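Local coordinates for 2-C-methyl-D-erythritol 4-phosphate cytidylyltransferase (Thermus thermophilus HB8, PDB 2PX7), which probably transfers the cytidylyl group of CTP to 2-C-methyl-D-erythritol 4-phosphate, releasing diphosphate, in the non-mevalonate route to isoprenoids, at residues V68-P73 with A84-G89; S134-P139 with Y204-V209; M24-L29 with A104-V109; P117-G122 with A213-I218. All coordinates share one frame; numbering follows the deposited sequence.

Contacts 1, 2 and 3 each pair neighbouring parallel strands of one seven-stranded mixed sheet. Contacts 1 and 2 involve its two outermost strands, on opposite sides of the chain's centre, with their centres about 25 Å apart. Contact 3 lies nearer the middle, about 14 Å from contact 1 between centres; the two meet where Leu69 N approaches Val28 O at 2.8 Å, a probable hydrogen bond. Contact 4 joins the loop leading into helix 121-134 to the loop before helix 221-231, adjoins contact 2 in sequence and touches contact 3 through Arg121 and Met24. It carries Lys217, predicted to position 2-C-methyl-D-erythritol 4-phosphate, and the side chain of Ile218 is about 5 Å from that of Lys44, a predicted transition-state stabiliser.

Contact 1 (V68-P73 with A84-G89); sequences VLVALP and AVFLEG
Val70 and Phe86 form the apolar centre, side by side on one face of the sheet and pointing the same way. With CG beside its own backbone N (chi1 -64°), Phe86 leans its ring toward 68-73, and Val70 CB lies 3.6 Å from Phe86 CD1. Leu72 CD1 approaches the same ring atom, Phe86 CD1, from further along the strand, also at 3.6 Å. Ala84 CB meets the valine branch Val70 CG2 at 3.9 Å. Flat and branched hydrocarbon suits this face because helix 54-61 lies against it, Leu55 reaching both Val70 and Phe86.

On the other face Leu69 CD2 rests 3.8 Å from Val85 CB, and Leu100 of helix 93-103 packs on Leu69, Ala71 and Leu87. Ala71 is small enough to let the chain of Gly89 pass close by, its CB 3.9 Å from Gly89 CA.

Outward from the side chains runs the backbone ladder. Val85 N, Leu87 N and Gly89 N donate hydrogen bonds to the carbonyls of Val68, Val70 and Leu72, while Val70 N and Leu72 N return bonds to Val85 O and Leu87 O. The last rung is straight at its hydrogen (173°), but Gly89 N stands above the carbonyl plane of Leu72, 2.8 Å from Leu72 O. Next to it, Glu88 O accepts a hydrogen bond from Arg99.

This is the parallel edge pair of the 3-2-1-4-6-5-7 sheet characteristic of the nucleotide-diphospho-sugar transferase (GT-A-like) fold.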
loop_
_atom_site.group_PDB
_atom_site.type_symbol
_atom_site.label_atom_id
_atom_site.label_comp_id
_atom_site.label_asym_id
_atom_site.label_seq_id
_atom_site.Cartn_x
_atom_site.Cartn_y
_atom_site.Cartn_z
ATOM N N VAL A 68 -4.959 28.440 0.376
ATOM C CA VAL A 68 -4.356 27.334 1.116
ATOM C C VAL A 68 -4.219 27.753 2.589
ATOM O O VAL A 68 -3.638 28.802 2.905
ATOM C CB VAL A 68 -2.984 26.899 0.544
ATOM C CG1 VAL A 68 -2.445 25.666 1.284
ATOM C CG2 VAL A 68 -3.061 26.628 -0.980
ATOM N N LEU A 69 -4.778 26.933 3.475
ATOM C CA LEU A 69 -4.737 27.180 4.919
ATOM C C LEU A 69 -4.030 26.018 5.585
ATOM O O LEU A 69 -4.379 24.854 5.358
ATOM C CB LEU A 69 -6.156 27.330 5.465
ATOM C CG LEU A 69 -6.995 28.492 4.915
ATOM C CD1 LEU A 69 -8.469 28.240 5.117
ATOM C CD2 LEU A 69 -6.609 29.822 5.584
ATOM N N VAL A 70 -3.027 26.338 6.392
ATOM C CA VAL A 70 -2.143 25.344 6.991
ATOM C C VAL A 70 -2.157 25.465 8.510
ATOM O O VAL A 70 -2.058 26.572 9.054
ATOM C CB VAL A 70 -0.682 25.508 6.488
ATOM C CG1 VAL A 70 0.251 24.450 7.123
ATOM C CG2 VAL A 70 -0.622 25.436 4.959
ATOM N N ALA A 71 -2.267 24.321 9.182
ATOM C CA ALA A 71 -2.187 24.251 10.630
ATOM C C ALA A 71 -0.818 23.741 11.033
ATOM O O ALA A 71 -0.350 22.729 10.497
ATOM C CB ALA A 71 -3.263 23.339 11.179
ATOM N N LEU A 72 -0.166 24.436 11.967
ATOM C CA LEU A 72 1.125 23.989 12.463
ATOM C C LEU A 72 1.108 23.830 13.983
ATOM O O LEU A 72 0.314 24.481 14.662
ATOM C CB LEU A 72 2.238 24.960 12.034
ATOM C CG LEU A 72 2.594 25.015 10.546
ATOM C CD1 LEU A 72 3.646 26.084 10.305
ATOM C CD2 LEU A 72 3.067 23.645 10.026
ATOM N N PRO A 73 1.993 22.976 14.531
ATOM C CA PRO A 73 1.932 22.825 15.982
ATOM C C PRO A 73 2.244 24.173 16.662
ATOM O O PRO A 73 3.050 24.941 16.133
ATOM C CB PRO A 73 3.019 21.787 16.286
ATOM C CG PRO A 73 3.343 21.134 14.959
ATOM C CD PRO A 73 3.074 22.178 13.924
ATOM N N ALA A 84 0.378 30.642 1.390
ATOM C CA ALA A 84 -0.498 29.987 2.366
ATOM C C ALA A 84 -0.728 30.863 3.605
ATOM O O ALA A 84 0.118 31.677 3.961
ATOM C CB ALA A 84 0.077 28.631 2.786
ATOM N N VAL A 85 -1.875 30.678 4.255
ATOM C CA VAL A 85 -2.162 31.304 5.554
ATOM C C VAL A 85 -2.027 30.251 6.663
ATOM O O VAL A 85 -2.510 29.137 6.516
ATOM C CB VAL A 85 -3.550 32.009 5.544
ATOM C CG1 VAL A 85 -3.982 32.431 6.954
ATOM C CG2 VAL A 85 -3.524 33.226 4.589
ATOM N N PHE A 86 -1.334 30.603 7.746
ATOM C CA PHE A 86 -1.005 29.666 8.826
ATOM C C PHE A 86 -1.753 29.958 10.127
ATOM O O PHE A 86 -1.967 31.117 10.478
ATOM C CB PHE A 86 0.500 29.672 9.098
ATOM C CG PHE A 86 1.327 29.195 7.937
ATOM C CD1 PHE A 86 1.718 27.863 7.852
ATOM C CD2 PHE A 86 1.705 30.076 6.923
ATOM C CE1 PHE A 86 2.476 27.410 6.771
ATOM C CE2 PHE A 86 2.473 29.639 5.833
ATOM C CZ PHE A 86 2.854 28.299 5.756
ATOM N N LEU A 87 -2.151 28.899 10.828
ATOM C CA LEU A 87 -2.737 29.011 12.164
ATOM C C LEU A 87 -2.165 27.896 13.029
ATOM O O LEU A 87 -1.509 26.982 12.514
ATOM C CB LEU A 87 -4.267 28.872 12.146
ATOM C CG LEU A 87 -5.244 28.870 10.970
ATOM C CD1 LEU A 87 -6.651 28.659 11.502
ATOM C CD2 LEU A 87 -5.209 30.165 10.160
ATOM N N GLU A 88 -2.421 27.970 14.333
ATOM C CA GLU A 88 -1.972 26.939 15.261
ATOM C C GLU A 88 -2.976 25.797 15.250
ATOM O O GLU A 88 -4.182 26.024 15.378
ATOM C CB GLU A 88 -1.817 27.494 16.679
ATOM C CG GLU A 88 -0.913 28.713 16.761
ATOM C CD GLU A 88 -0.649 29.182 18.177
ATOM O OE1 GLU A 88 -1.555 29.129 19.046
ATOM O OE2 GLU A 88 0.499 29.608 18.414
ATOM N N GLY A 89 -2.477 24.581 15.061
ATOM C CA GLY A 89 -3.319 23.389 15.098
ATOM C C GLY A 89 -3.623 22.922 16.512
ATOM O O GLY A 89 -2.995 23.378 17.492
#

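Contact 2 (S134-P139 with Y204-V209); sequences SGAAVP and YPVALV
Tyr204 reaches past Ala136 to the end of the helix that finishes at Ser134. From its CB the ring is carried there by a chi1 of -163°, with CG anti to the backbone N. Along one side of the ring, CD2 and then CE2 pass Ala136 CB, the nearer contact being Tyr204 CE2 to Ala136 CB at 4.0 Å. CE2 and CZ then come alongside the carbonyl of Ser134, whose O lies at the ring's edge in its plane. At the tip, Tyr204 OH donates to Ser134 O over 2.8 Å, tilted 34° from the carbonyl plane. A water donates a second hydrogen bond to Ser134 O and bridges it to Pro205 O, while Pro205 CD covers part of one ring face. Gly135 turns the chain out of the helix with positive phi, and having no side chain it leaves the hydroxyl room.

Downstream the two segments become neighbouring parallel strands at one border of the mixed sheet of this GT-A-like fold. Ala207 N bonds to Ala136 O, Val138 N to Ala207 O, and Val209 N to Val138 O at 2.8 Å. Small Ala137 and Ala207 share a face with Pro139 and Val209, where Ala130 of helix 121-134 packs on Ala137 and Val209. Facing the other way, Val138 CG2 lies 3.6 Å from Val206 CG1, the two branches meeting at a slant. Tyr155 of the second subunit packs on both valines, whose branched apolar ends suit a subunit interface.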
loop_
_atom_site.group_PDB
_atom_site.type_symbol
_atom_site.label_atom_id
_atom_site.label_comp_id
_atom_site.label_asym_id
_atom_site.label_seq_id
_atom_site.Cartn_x
_atom_site.Cartn_y
_atom_site.Cartn_z
ATOM N N SER A 134 -20.904 16.084 -6.148
ATOM C CA SER A 134 -21.462 15.181 -5.151
ATOM C C SER A 134 -21.452 15.763 -3.738
ATOM O O SER A 134 -22.177 15.281 -2.868
ATOM C CB SER A 134 -20.711 13.851 -5.156
ATOM O OG SER A 134 -19.458 14.005 -4.493
ATOM N N GLY A 135 -20.621 16.771 -3.509
ATOM C CA GLY A 135 -20.506 17.366 -2.191
ATOM C C GLY A 135 -19.601 16.649 -1.221
ATOM O O GLY A 135 -19.290 17.186 -0.179
ATOM N N ALA A 136 -19.194 15.425 -1.546
ATOM C CA ALA A 136 -18.293 14.645 -0.686
ATOM C C ALA A 136 -17.645 13.588 -1.556
ATOM O O ALA A 136 -18.351 12.755 -2.091
ATOM C CB ALA A 136 -19.064 13.977 0.475
ATOM N N ALA A 137 -16.316 13.624 -1.688
ATOM C CA ALA A 137 -15.592 12.673 -2.541
ATOM C C ALA A 137 -14.211 12.337 -1.988
ATOM O O ALA A 137 -13.445 13.222 -1.576
ATOM C CB ALA A 137 -15.470 13.210 -3.962
ATOM N N VAL A 138 -13.902 11.047 -2.007
ATOM C CA VAL A 138 -12.686 10.504 -1.422
ATOM C C VAL A 138 -11.926 9.599 -2.430
ATOM O O VAL A 138 -12.546 8.723 -3.055
ATOM C CB VAL A 138 -13.081 9.682 -0.157
ATOM C CG1 VAL A 138 -11.925 8.917 0.388
ATOM C CG2 VAL A 138 -13.661 10.621 0.911
ATOM N N PRO A 139 -10.586 9.788 -2.561
ATOM C CA PRO A 139 -9.790 8.830 -3.340
ATOM C C PRO A 139 -9.482 7.545 -2.577
ATOM O O PRO A 139 -9.113 7.584 -1.397
ATOM C CB PRO A 139 -8.513 9.604 -3.674
ATOM C CG PRO A 139 -8.347 10.562 -2.499
ATOM C CD PRO A 139 -9.752 10.879 -2.008
ATOM N N TYR A 204 -24.991 11.596 5.151
ATOM C CA TYR A 204 -24.654 12.097 3.809
ATOM C C TYR A 204 -23.769 11.089 3.027
ATOM O O TYR A 204 -22.740 10.634 3.540
ATOM C CB TYR A 204 -23.963 13.465 3.873
ATOM C CG TYR A 204 -23.966 14.228 2.540
ATOM C CD1 TYR A 204 -24.931 15.196 2.275
ATOM C CD2 TYR A 204 -23.006 13.967 1.551
ATOM C CE1 TYR A 204 -24.955 15.889 1.068
ATOM C CE2 TYR A 204 -23.019 14.656 0.326
ATOM C CZ TYR A 204 -24.001 15.614 0.102
ATOM O OH TYR A 204 -24.042 16.308 -1.065
ATOM N N PRO A 205 -24.158 10.773 1.772
ATOM C CA PRO A 205 -23.408 9.809 0.946
ATOM C C PRO A 205 -22.027 10.343 0.546
ATOM O O PRO A 205 -21.891 11.484 0.119
ATOM C CB PRO A 205 -24.304 9.641 -0.297
ATOM C CG PRO A 205 -25.057 10.966 -0.390
ATOM C CD PRO A 205 -25.332 11.323 1.056
ATOM N N VAL A 206 -21.002 9.526 0.703
ATOM C CA VAL A 206 -19.658 9.962 0.321
ATOM C C VAL A 206 -19.195 9.158 -0.890
ATOM O O VAL A 206 -19.030 7.959 -0.797
ATOM C CB VAL A 206 -18.649 9.838 1.490
ATOM C CG1 VAL A 206 -17.258 10.301 1.069
ATOM C CG2 VAL A 206 -19.159 10.629 2.720
ATOM N N ALA A 207 -18.987 9.841 -2.006
ATOM C CA ALA A 207 -18.562 9.204 -3.240
ATOM C C ALA A 207 -17.079 8.860 -3.214
ATOM O O ALA A 207 -16.286 9.493 -2.512
ATOM C CB ALA A 207 -18.884 10.096 -4.444
ATOM N N LEU A 208 -16.722 7.842 -3.985
ATOM C CA LEU A 208 -15.366 7.352 -4.078
ATOM C C LEU A 208 -14.814 7.599 -5.474
ATOM O O LEU A 208 -15.532 7.444 -6.452
ATOM C CB LEU A 208 -15.318 5.856 -3.751
ATOM C CG LEU A 208 -15.901 5.366 -2.415
ATOM C CD1 LEU A 208 -15.687 3.862 -2.257
ATOM C CD2 LEU A 208 -15.291 6.128 -1.226
ATOM N N VAL A 209 -13.543 7.990 -5.557
ATOM C CA VAL A 209 -12.833 8.094 -6.841
ATOM C C VAL A 209 -11.528 7.312 -6.757
ATOM O O VAL A 209 -11.092 6.965 -5.667
ATOM C CB VAL A 209 -12.539 9.561 -7.293
ATOM C CG1 VAL A 209 -13.836 10.371 -7.420
ATOM C CG2 VAL A 209 -11.513 10.254 -6.393
HETATM O O HOH W 1 -21.993 12.343 -2.432
#

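Contact 3 (M24-L29 with A104-V109); sequences MEVSVL and ASLPLV
Leu106 sets CG beside its own backbone N (chi1 -59°), and a chi2 of 154° then carries CD1 against the backbone of Val26, while its CB presses on Ser27 CB at 3.7 Å. Ser27, with chi1 -150°, turns OG toward Ala104 CB, 3.8 Å away. The two segments lead into strands 27-31 and 108-111, parallel neighbours in the interior of the mixed sheet, and the contact lies where these strands begin.

Here the ladder is only starting. Ser27 N makes a weak bond to Leu108 O, 3.3 Å long and bent at the hydrogen, and Ser27 bonds on to the backbone of Leu110. Ser27 pairs with Val109, their side chains on one face of the sheet. Serine suits the spot because its short side chain packs CB on Leu106 CB while OG still reaches Glu67, whose OE1 also accepts from Ser105 N. One carboxylate oxygen thus ties both segments to the start of strand 67-72.

Around this polar spot the packing is aliphatic. Leu106 CD1 comes within 4.1 Å of Val26 CG1, and Leu108 CD2 meets the valine's other branch. Further in, Leu29 CD1 lies against Val109 CG1, a leucine long enough to span from its own strand to the next; Thr175 and Leu178 of helix 175-188 touch the same valine. Across the Ser27-Val109 pair, Val109 CA brings its hydrogen to Ser27 O, with 3.1 Å between the two heavy atoms.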
loop_
_atom_site.group_PDB
_atom_site.type_symbol
_atom_site.label_atom_id
_atom_site.label_comp_id
_atom_site.label_asym_id
_atom_site.label_seq_id
_atom_site.Cartn_x
_atom_site.Cartn_y
_atom_site.Cartn_z
ATOM N N MET A 24 -7.801 30.000 -9.584
ATOM C CA MET A 24 -7.975 28.959 -10.659
ATOM C C MET A 24 -8.571 27.629 -10.158
ATOM O O MET A 24 -9.185 26.898 -10.941
ATOM C CB MET A 24 -6.662 28.692 -11.399
ATOM C CG MET A 24 -6.861 27.998 -12.749
ATOM S SD MET A 24 -5.707 26.645 -13.096
ATOM C CE MET A 24 -6.333 25.353 -12.010
ATOM N N GLU A 25 -8.354 27.298 -8.882
ATOM C CA GLU A 25 -9.180 26.294 -8.190
ATOM C C GLU A 25 -10.046 26.927 -7.083
ATOM O O GLU A 25 -10.932 27.711 -7.425
ATOM C CB GLU A 25 -8.355 25.098 -7.703
ATOM C CG GLU A 25 -8.067 24.047 -8.773
ATOM C CD GLU A 25 -7.348 22.826 -8.219
ATOM O OE1 GLU A 25 -6.525 22.963 -7.292
ATOM O OE2 GLU A 25 -7.588 21.720 -8.716
ATOM N N VAL A 26 -9.821 26.573 -5.797
ATOM C CA VAL A 26 -10.682 26.980 -4.591
ATOM C C VAL A 26 -10.085 26.795 -3.105
ATOM O O VAL A 26 -8.999 27.280 -2.860
ATOM C CB VAL A 26 -12.213 26.622 -4.752
ATOM C CG1 VAL A 26 -12.964 27.776 -5.391
ATOM C CG2 VAL A 26 -12.445 25.386 -5.592
ATOM N N SER A 27 -10.736 26.149 -2.126
ATOM C CA SER A 27 -10.202 26.186 -0.701
ATOM C C SER A 27 -9.474 24.941 -0.031
ATOM O O SER A 27 -10.103 23.953 0.316
ATOM C CB SER A 27 -11.305 26.706 0.222
ATOM O OG SER A 27 -10.803 27.403 1.344
ATOM N N VAL A 28 -8.160 25.016 0.198
ATOM C CA VAL A 28 -7.370 23.837 0.612
ATOM C C VAL A 28 -6.959 23.868 2.095
ATOM O O VAL A 28 -6.326 24.827 2.547
ATOM C CB VAL A 28 -6.092 23.656 -0.283
ATOM C CG1 VAL A 28 -5.248 22.517 0.208
ATOM C CG2 VAL A 28 -6.462 23.449 -1.760
ATOM N N LEU A 29 -7.308 22.819 2.846
ATOM C CA LEU A 29 -6.963 22.753 4.276
ATOM C C LEU A 29 -5.909 21.701 4.523
ATOM O O LEU A 29 -6.109 20.540 4.172
ATOM C CB LEU A 29 -8.200 22.485 5.155
ATOM C CG LEU A 29 -9.505 23.200 4.769
ATOM C CD1 LEU A 29 -10.635 22.850 5.758
ATOM C CD2 LEU A 29 -9.283 24.711 4.721
ATOM N N ALA A 104 -11.919 29.006 6.318
ATOM C CA ALA A 104 -12.146 28.754 4.888
ATOM C C ALA A 104 -13.112 29.790 4.290
ATOM O O ALA A 104 -14.143 30.070 4.885
ATOM C CB ALA A 104 -12.670 27.322 4.672
ATOM N N SER A 105 -12.777 30.364 3.128
ATOM C CA SER A 105 -13.606 31.425 2.545
ATOM C C SER A 105 -14.428 30.980 1.341
ATOM O O SER A 105 -15.397 31.655 0.957
ATOM C CB SER A 105 -12.769 32.679 2.219
ATOM O OG SER A 105 -11.807 32.417 1.212
ATOM N N LEU A 106 -14.080 29.820 0.782
ATOM C CA LEU A 106 -14.710 29.323 -0.441
ATOM C C LEU A 106 -15.658 28.134 -0.155
ATOM O O LEU A 106 -15.454 27.407 0.817
ATOM C CB LEU A 106 -13.618 28.985 -1.468
ATOM C CG LEU A 106 -12.744 30.214 -1.799
ATOM C CD1 LEU A 106 -11.362 29.820 -2.258
ATOM C CD2 LEU A 106 -13.421 31.133 -2.833
ATOM N N PRO A 107 -16.719 27.966 -0.971
ATOM C CA PRO A 107 -17.753 26.954 -0.711
ATOM C C PRO A 107 -17.369 25.501 -0.996
ATOM O O PRO A 107 -18.198 24.592 -0.814
ATOM C CB PRO A 107 -18.898 27.381 -1.633
ATOM C CG PRO A 107 -18.224 28.051 -2.777
ATOM C CD PRO A 107 -17.035 28.772 -2.172
ATOM N N LEU A 108 -16.125 25.296 -1.437
ATOM C CA LEU A 108 -15.596 23.958 -1.678
ATOM C C LEU A 108 -14.253 23.809 -0.973
ATOM O O LEU A 108 -13.439 24.729 -0.995
ATOM C CB LEU A 108 -15.461 23.712 -3.185
ATOM C CG LEU A 108 -15.563 22.248 -3.600
ATOM C CD1 LEU A 108 -16.995 21.805 -3.721
ATOM C CD2 LEU A 108 -14.844 22.040 -4.916
ATOM N N VAL A 109 -14.032 22.667 -0.317
ATOM C CA VAL A 109 -12.770 22.435 0.393
ATOM C C VAL A 109 -12.094 21.148 -0.028
ATOM O O VAL A 109 -12.755 20.163 -0.286
ATOM C CB VAL A 109 -12.904 22.398 1.957
ATOM C CG1 VAL A 109 -12.980 23.763 2.509
ATOM C CG2 VAL A 109 -14.105 21.521 2.431
#

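Contact 4 (P117-G122 with A213-I218); sequences PFVSRG and ATAFKI
Pro117 and Ile218 meet at about a right angle: the tip of the isoleucine, CD1, butts against the proline ring, 3.8 Å from Pro117 CG. The same atom, Pro117 CG, also lies over the centre of the neighbouring Phe118 ring. Phe118 is the large bump of its segment, and 213-218 curves round it: Phe118 CB nestles against Thr214 O at 3.3 Å, while the ring edge meets Phe216, with Phe118 CD2 4.2 Å from Phe216 CZ. A broad, flat side chain suits this place because it can touch both. Further on a small knob faces a branch, Ala215 CB sitting 3.6 Å from Val119 CG1, where a methyl fits the close approach of the two chains.

Trp57 meets Phe118 edge-to-face, and Leu226 of the second subunit packs on Phe216, so 213-218 takes part in the subunit interface.

Direct polar links are few. Thr214 OG1 gives a weak bond to Phe118 O, and one water accepts a hydrogen bond from Phe118 N and donates to Thr214 O and Phe216 O. Apolar packing and this shared water therefore chiefly join the segments, next to Lys217, predicted to position 2-C-methyl-D-erythritol 4-phosphate, and to Ile218, whose O is bonded to Lys44 NZ.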
loop_
_atom_site.group_PDB
_atom_site.type_symbol
_atom_site.label_atom_id
_atom_site.label_comp_id
_atom_site.label_asym_id
_atom_site.label_seq_id
_atom_site.Cartn_x
_atom_site.Cartn_y
_atom_site.Cartn_z
ATOM N N PRO A 117 3.098 13.650 0.074
ATOM C CA PRO A 117 3.650 14.706 -0.801
ATOM C C PRO A 117 3.456 14.531 -2.311
ATOM O O PRO A 117 3.394 15.530 -3.036
ATOM C CB PRO A 117 5.137 14.700 -0.454
ATOM C CG PRO A 117 5.413 13.287 0.003
ATOM C CD PRO A 117 4.167 12.840 0.704
ATOM N N PHE A 118 3.341 13.291 -2.789
ATOM C CA PHE A 118 3.339 13.034 -4.234
ATOM C C PHE A 118 1.928 12.823 -4.759
ATOM O O PHE A 118 1.550 11.751 -5.228
ATOM C CB PHE A 118 4.292 11.882 -4.595
ATOM C CG PHE A 118 5.674 12.033 -3.997
ATOM C CD1 PHE A 118 6.429 13.179 -4.237
ATOM C CD2 PHE A 118 6.214 11.036 -3.197
ATOM C CE1 PHE A 118 7.692 13.333 -3.683
ATOM C CE2 PHE A 118 7.486 11.174 -2.644
ATOM C CZ PHE A 118 8.225 12.328 -2.883
ATOM N N VAL A 119 1.132 13.875 -4.647
ATOM C CA VAL A 119 -0.217 13.853 -5.170
ATOM C C VAL A 119 -0.166 14.620 -6.477
ATOM O O VAL A 119 0.376 15.725 -6.533
ATOM C CB VAL A 119 -1.287 14.386 -4.148
ATOM C CG1 VAL A 119 -1.316 13.495 -2.928
ATOM C CG2 VAL A 119 -0.987 15.781 -3.700
ATOM N N SER A 120 -0.690 14.002 -7.529
ATOM C CA SER A 120 -0.602 14.543 -8.875
ATOM C C SER A 120 -1.730 15.517 -9.120
ATOM O O SER A 120 -2.739 15.511 -8.401
ATOM C CB SER A 120 -0.664 13.411 -9.914
ATOM O OG SER A 120 -1.916 12.738 -9.884
ATOM N N ARG A 121 -1.559 16.342 -10.145
ATOM C CA ARG A 121 -2.589 17.271 -10.574
ATOM C C ARG A 121 -3.832 16.504 -11.006
ATOM O O ARG A 121 -4.956 16.957 -10.789
ATOM C CB ARG A 121 -2.081 18.176 -11.709
ATOM C CG ARG A 121 -2.658 19.587 -11.643
ATOM C CD ARG A 121 -3.013 20.141 -13.033
ATOM N NE ARG A 121 -4.421 20.565 -13.118
ATOM C CZ ARG A 121 -4.918 21.709 -12.635
ATOM N NH1 ARG A 121 -4.136 22.582 -12.000
ATOM N NH2 ARG A 121 -6.215 21.983 -12.778
ATOM N N GLY A 122 -3.619 15.343 -11.620
ATOM C CA GLY A 122 -4.699 14.438 -11.977
ATOM C C GLY A 122 -5.551 14.021 -10.782
ATOM O O GLY A 122 -6.768 14.046 -10.867
ATOM N N ALA A 213 -1.153 5.370 -6.470
ATOM C CA ALA A 213 -0.117 4.676 -5.727
ATOM C C ALA A 213 0.962 5.605 -5.215
ATOM O O ALA A 213 1.595 5.325 -4.202
ATOM C CB ALA A 213 0.508 3.554 -6.591
ATOM N N THR A 214 1.176 6.706 -5.924
ATOM C CA THR A 214 2.200 7.678 -5.559
ATOM C C THR A 214 1.783 8.550 -4.375
ATOM O O THR A 214 2.638 9.121 -3.708
ATOM C CB THR A 214 2.537 8.585 -6.739
ATOM O OG1 THR A 214 1.316 9.115 -7.267
ATOM C CG2 THR A 214 3.263 7.785 -7.835
ATOM N N ALA A 215 0.477 8.643 -4.120
ATOM C CA ALA A 215 -0.047 9.414 -2.998
ATOM C C ALA A 215 0.002 8.667 -1.657
ATOM O O ALA A 215 -0.886 8.831 -0.821
ATOM C CB ALA A 215 -1.451 9.878 -3.293
ATOM N N PHE A 216 1.055 7.883 -1.440
ATOM C CA PHE A 216 1.196 7.126 -0.206
ATOM C C PHE A 216 1.577 8.048 0.947
ATOM O O PHE A 216 2.139 9.135 0.746
ATOM C CB PHE A 216 2.197 5.960 -0.350
ATOM C CG PHE A 216 3.606 6.391 -0.709
ATOM C CD1 PHE A 216 4.536 6.678 0.276
ATOM C CD2 PHE A 216 3.993 6.501 -2.033
ATOM C CE1 PHE A 216 5.844 7.081 -0.058
ATOM C CE2 PHE A 216 5.287 6.912 -2.372
ATOM C CZ PHE A 216 6.205 7.197 -1.379
ATOM N N LYS A 217 1.250 7.611 2.154
ATOM C CA LYS A 217 1.515 8.389 3.352
ATOM C C LYS A 217 2.901 8.010 3.861
ATOM O O LYS A 217 3.225 6.835 3.929
ATOM C CB LYS A 217 0.439 8.108 4.417
ATOM C CG LYS A 217 0.566 8.935 5.686
ATOM C CD LYS A 217 -0.587 8.702 6.678
ATOM C CE LYS A 217 -0.721 9.923 7.620
ATOM N NZ LYS A 217 -1.467 9.638 8.900
ATOM N N ILE A 218 3.721 9.007 4.196
ATOM C CA ILE A 218 5.015 8.737 4.829
ATOM C C ILE A 218 4.804 8.605 6.329
ATOM O O ILE A 218 4.564 9.599 7.037
ATOM C CB ILE A 218 6.075 9.812 4.521
ATOM C CG1 ILE A 218 6.302 9.911 3.012
ATOM C CG2 ILE A 218 7.380 9.501 5.284
ATOM C CD1 ILE A 218 7.168 11.089 2.576
HETATM O O HOH W 2 2.815 10.651 -1.468
#